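Local coordinates for DUF1611 domain-containing protein (Anabaena variabilis, PDB 2OBN) that is of unknown function but joins a Rossmann-like domain to a P-loop domain and probably binds a nucleotide, at the interface of chains A and B. Sequence-based numbering; all coordinates share one arbitrary frame. Chains: chain A/B, Hypothetical protein.

Contact 1: the interface of chains A and B. Residues chain A 203, 206, 208, 211-212, 243, 247; chain B 206-208, 243.
A chi1 (to OG1) of -68° in A:Thr243 sets OG1 beside the backbone N and so CG2 anti to it; B:Thr243 matches it, and the two methyls meet 3.5 Å apart, CG2 to CG2, the side chains crossing at about a right angle. This lies near the two-fold of the pair of chains, which may be a homodimer, in the P-loop domain of the DUF1611 family. A:Val208 and B:Val208, each at the start of helix 208-222, flank the threonines with the CG1 branch, which lies anti to its own backbone N. B:Val208 CG1 touches A:Thr243 CG2 at 3.9 Å, and A:Val208 CG1 meets B:Thr243 in the same oblique manner. The other branch of B:Val208, CG2, packs on the methyl CB of A:Ala211 at 3.6 Å. The backbones close a reciprocal pair of hydrogen bonds: B:Val208 N gives to A:Val206 O at 2.9 Å, and A:Val208 N to B:Val206 O at 2.8 Å, each from a helix start to the other chain's loop. B:Thr243 OG1 contacts a water at 2.6 Å that also meets A:Val208 O and A:Ala212 N, the i and i+4 pair of the first helical turn; these two lie 4.8 Å apart, and the water stands between them in place of a direct bond. A second water links A:Thr243 OG1 to B:Val208 O. The ring of A:Pro247 crosses B:Thr243 at about a right angle, with CB 3.6 Å from OG1 and CD beside the CG2 methyl. An alanine here would keep CB but remove CG and CD, and would probably leave the B:Thr243 methyl without its neighbour on that side, opening a small gap.

Contact 2: the interface of chains A and B. Residues chain A 207-210; chain B 111, 134, 204.
The imidazole of B:His111 has A:Phe210 CE2 of the other chain over the centre of one face, 3.6 Å above the plane, and its own chain's B:Arg134 NE over the opposite one. A:Asp209 OD2, B:Asp204 O and a water lie at the ring's edge, in its plane. From that edge B:His111 NE2 donates to A:Asp209 OD2 at 2.7 Å, nearly straight at 164°, and OD2 accepts with its anti lone pair. On the ring's other nitrogen, ND1 meets the water, which also contacts B:His111 O and A:Arg207 NH1. A:Arg207 runs past the histidine in the opposite direction, its chain bent at chi3 (-75°), and turns its guanidinium almost perpendicular to the imidazole; A:Phe210 CE2 lies over one face of that guanidinium too. B:Arg134, from the second shell, lies against the imidazole and grips the B:Asp204 carboxylate side-on, NE to OD1 at 3.0 Å and NH2 to OD2 at 2.9 Å, both oxygens using their syn lone pairs. The carboxylates of B:Asp204 and A:Asp209 stack side by side, pointing the same way, with OD2 to OD2 at 3.4 Å. Two carboxylates this close would probably repel if both are charged; the arginine on B:Asp204 and the histidine N-H on A:Asp209 probably offset this, and B:Arg134 NH2, 4.1 Å from A:Asp209 OD2 and not bonded to it, may also help. The backbone adds a hydrogen bond from A:Asp209 N, in the first turn of helix 208-222, to B:Asp204 O at 2.8 Å. These contacts tie the start of one subunit's helix to a histidine and a 3-10 turn of its partner, probably fixing how the two chains are set against each other.

Contact 1: the interface of chains A and B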
# COMPACT_ATOMS: atom_id res chain seq x y z
N LEU A 203 5.22 8.27 -2.41
CA LEU A 203 4.16 7.33 -2.03
C LEU A 203 4.61 5.95 -1.58
O LEU A 203 4.02 5.40 -0.65
CB LEU A 203 3.15 7.17 -3.16
CG LEU A 203 1.85 6.43 -2.80
CD1 LEU A 203 1.22 7.01 -1.52
CD2 LEU A 203 0.89 6.51 -3.96
N VAL A 206 5.19 5.38 2.10
CA VAL A 206 4.11 5.63 3.04
C VAL A 206 3.53 4.30 3.48
O VAL A 206 3.42 3.39 2.65
CB VAL A 206 2.99 6.50 2.41
CG1 VAL A 206 1.86 6.72 3.39
CG2 VAL A 206 3.55 7.84 1.92
N VAL A 208 0.87 1.48 4.21
CA VAL A 208 -0.34 1.07 3.45
C VAL A 208 -1.63 1.75 3.96
O VAL A 208 -2.43 2.27 3.16
CB VAL A 208 -0.48 -0.49 3.46
CG1 VAL A 208 -1.90 -0.95 3.16
CG2 VAL A 208 0.50 -1.12 2.49
N ALA A 211 -1.56 5.57 2.77
CA ALA A 211 -1.20 5.82 1.40
C ALA A 211 -2.27 6.62 0.62
O ALA A 211 -1.94 7.58 -0.07
CB ALA A 211 -0.91 4.50 0.72
N ALA A 212 -3.53 6.22 0.70
CA ALA A 212 -4.59 6.97 0.04
C ALA A 212 -4.68 8.39 0.61
O ALA A 212 -4.82 9.37 -0.14
CB ALA A 212 -5.91 6.26 0.17
N THR A 243 1.88 -1.98 -5.70
CA THR A 243 0.74 -1.54 -4.88
C THR A 243 0.28 -0.10 -5.15
O THR A 243 -0.91 0.20 -5.10
CB THR A 243 1.13 -1.66 -3.40
OG1 THR A 243 1.26 -3.04 -3.06
CG2 THR A 243 0.10 -1.04 -2.48
N PRO A 247 -3.75 3.38 -4.19
CA PRO A 247 -3.86 4.61 -3.42
C PRO A 247 -3.86 5.87 -4.27
O PRO A 247 -4.52 6.83 -3.89
CB PRO A 247 -2.67 4.55 -2.45
CG PRO A 247 -1.78 3.49 -2.97
CD PRO A 247 -2.65 2.53 -3.69
N VAL B 206 2.93 -1.66 6.84
CA VAL B 206 4.08 -1.89 5.95
C VAL B 206 4.11 -0.78 4.89
O VAL B 206 3.06 -0.31 4.43
CB VAL B 206 4.01 -3.27 5.26
CG1 VAL B 206 5.18 -3.46 4.27
CG2 VAL B 206 4.02 -4.39 6.29
N ARG B 207 5.32 -0.36 4.51
CA ARG B 207 5.46 0.67 3.46
C ARG B 207 4.94 0.10 2.15
O ARG B 207 5.10 -1.09 1.88
CB ARG B 207 6.92 1.10 3.30
CG ARG B 207 7.46 1.91 4.46
CD ARG B 207 8.98 2.03 4.39
NE ARG B 207 9.65 0.79 4.76
CZ ARG B 207 10.97 0.62 4.82
NH1 ARG B 207 11.80 1.60 4.49
NH2 ARG B 207 11.47 -0.55 5.18
N VAL B 208 4.33 0.98 1.34
CA VAL B 208 3.71 0.58 0.07
C VAL B 208 4.63 -0.29 -0.81
O VAL B 208 4.21 -1.36 -1.26
CB VAL B 208 3.17 1.83 -0.68
CG1 VAL B 208 2.92 1.58 -2.17
CG2 VAL B 208 1.91 2.34 -0.02
N THR B 243 -6.11 0.32 0.89
CA THR B 243 -5.10 -0.13 -0.07
C THR B 243 -4.77 -1.61 0.06
O THR B 243 -4.44 -2.25 -0.93
CB THR B 243 -3.77 0.68 0.18
OG1 THR B 243 -3.95 2.06 -0.18
CG2 THR B 243 -2.59 0.14 -0.57
O HOH W 1 -4.49 3.53 1.89
O HOH W 2 3.73 -3.66 -2.78

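Contact 2: the interface of chains A and B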
# COMPACT_ATOMS: atom_id res chain seq x y z
N ARG A 207 3.16 4.19 4.76
CA ARG A 207 2.48 2.99 5.27
C ARG A 207 1.15 2.75 4.52
O ARG A 207 0.42 3.71 4.23
CB ARG A 207 2.19 3.12 6.76
CG ARG A 207 3.43 3.04 7.63
CD ARG A 207 3.13 3.39 9.07
NE ARG A 207 2.94 4.83 9.24
CZ ARG A 207 2.63 5.44 10.39
NH1 ARG A 207 2.43 4.75 11.50
NH2 ARG A 207 2.50 6.76 10.42
N VAL A 208 0.87 1.48 4.21
CA VAL A 208 -0.34 1.07 3.45
C VAL A 208 -1.63 1.75 3.96
O VAL A 208 -2.43 2.27 3.16
CB VAL A 208 -0.48 -0.49 3.46
CG1 VAL A 208 -1.90 -0.95 3.16
CG2 VAL A 208 0.50 -1.12 2.49
N ASP A 209 -1.81 1.77 5.27
CA ASP A 209 -3.01 2.35 5.88
C ASP A 209 -3.24 3.83 5.51
O ASP A 209 -4.40 4.25 5.34
CB ASP A 209 -2.97 2.23 7.42
CG ASP A 209 -4.35 2.00 8.03
OD1 ASP A 209 -5.34 1.87 7.26
OD2 ASP A 209 -4.43 1.89 9.28
N PHE A 210 -2.14 4.59 5.33
CA PHE A 210 -2.23 6.03 5.06
C PHE A 210 -1.88 6.51 3.65
O PHE A 210 -1.94 7.70 3.37
CB PHE A 210 -1.38 6.78 6.10
CG PHE A 210 -1.76 6.44 7.51
CD1 PHE A 210 -3.00 6.79 8.00
CD2 PHE A 210 -0.88 5.75 8.32
CE1 PHE A 210 -3.35 6.47 9.31
CE2 PHE A 210 -1.23 5.42 9.60
CZ PHE A 210 -2.47 5.78 10.10
N HIS B 111 -0.76 1.99 15.72
CA HIS B 111 0.24 2.46 14.75
C HIS B 111 1.41 3.15 15.44
O HIS B 111 2.55 3.04 15.00
CB HIS B 111 -0.36 3.43 13.72
CG HIS B 111 -1.00 2.78 12.52
ND1 HIS B 111 -0.26 2.22 11.50
CD2 HIS B 111 -2.30 2.70 12.14
CE1 HIS B 111 -1.08 1.79 10.55
NE2 HIS B 111 -2.32 2.07 10.91
N ARG B 134 2.69 -3.59 15.17
CA ARG B 134 2.71 -3.04 13.82
C ARG B 134 4.09 -2.76 13.20
O ARG B 134 4.16 -2.32 12.07
CB ARG B 134 1.79 -1.81 13.71
CG ARG B 134 0.37 -2.18 13.31
CD ARG B 134 -0.56 -0.99 13.44
NE ARG B 134 -1.83 -1.15 12.72
CZ ARG B 134 -3.00 -0.62 13.10
NH1 ARG B 134 -3.14 0.01 14.25
NH2 ARG B 134 -4.07 -0.80 12.35
N ASP B 204 -1.04 -3.28 7.13
CA ASP B 204 -1.41 -1.86 6.98
C ASP B 204 -0.36 -0.87 7.50
O ASP B 204 -0.46 0.33 7.25
CB ASP B 204 -2.81 -1.55 7.52
CG ASP B 204 -2.91 -1.58 9.04
OD1 ASP B 204 -1.91 -1.73 9.76
OD2 ASP B 204 -4.05 -1.45 9.53
O HOH W 3 2.57 2.01 12.33

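Contact 1 and contact 2 are neighbouring patches of one two-fold interface, the centres of their C-alpha atoms about 7 Å apart. They share A:Val208, and both draw on the loop and first turns of helix 208-222, so this segment faces its own counterpart and B:Thr243 in contact 1 and the polar cluster of chain B in contact 2. Contact 1 supplies methyl packing near the axis, framed by backbone and water-mediated bonds, whereas contact 2 adds charged and aromatic groups farther out and, by symmetry, occurs twice. The combination suggests a specific dimer, although the structure alone does not show that the pair persists in solution.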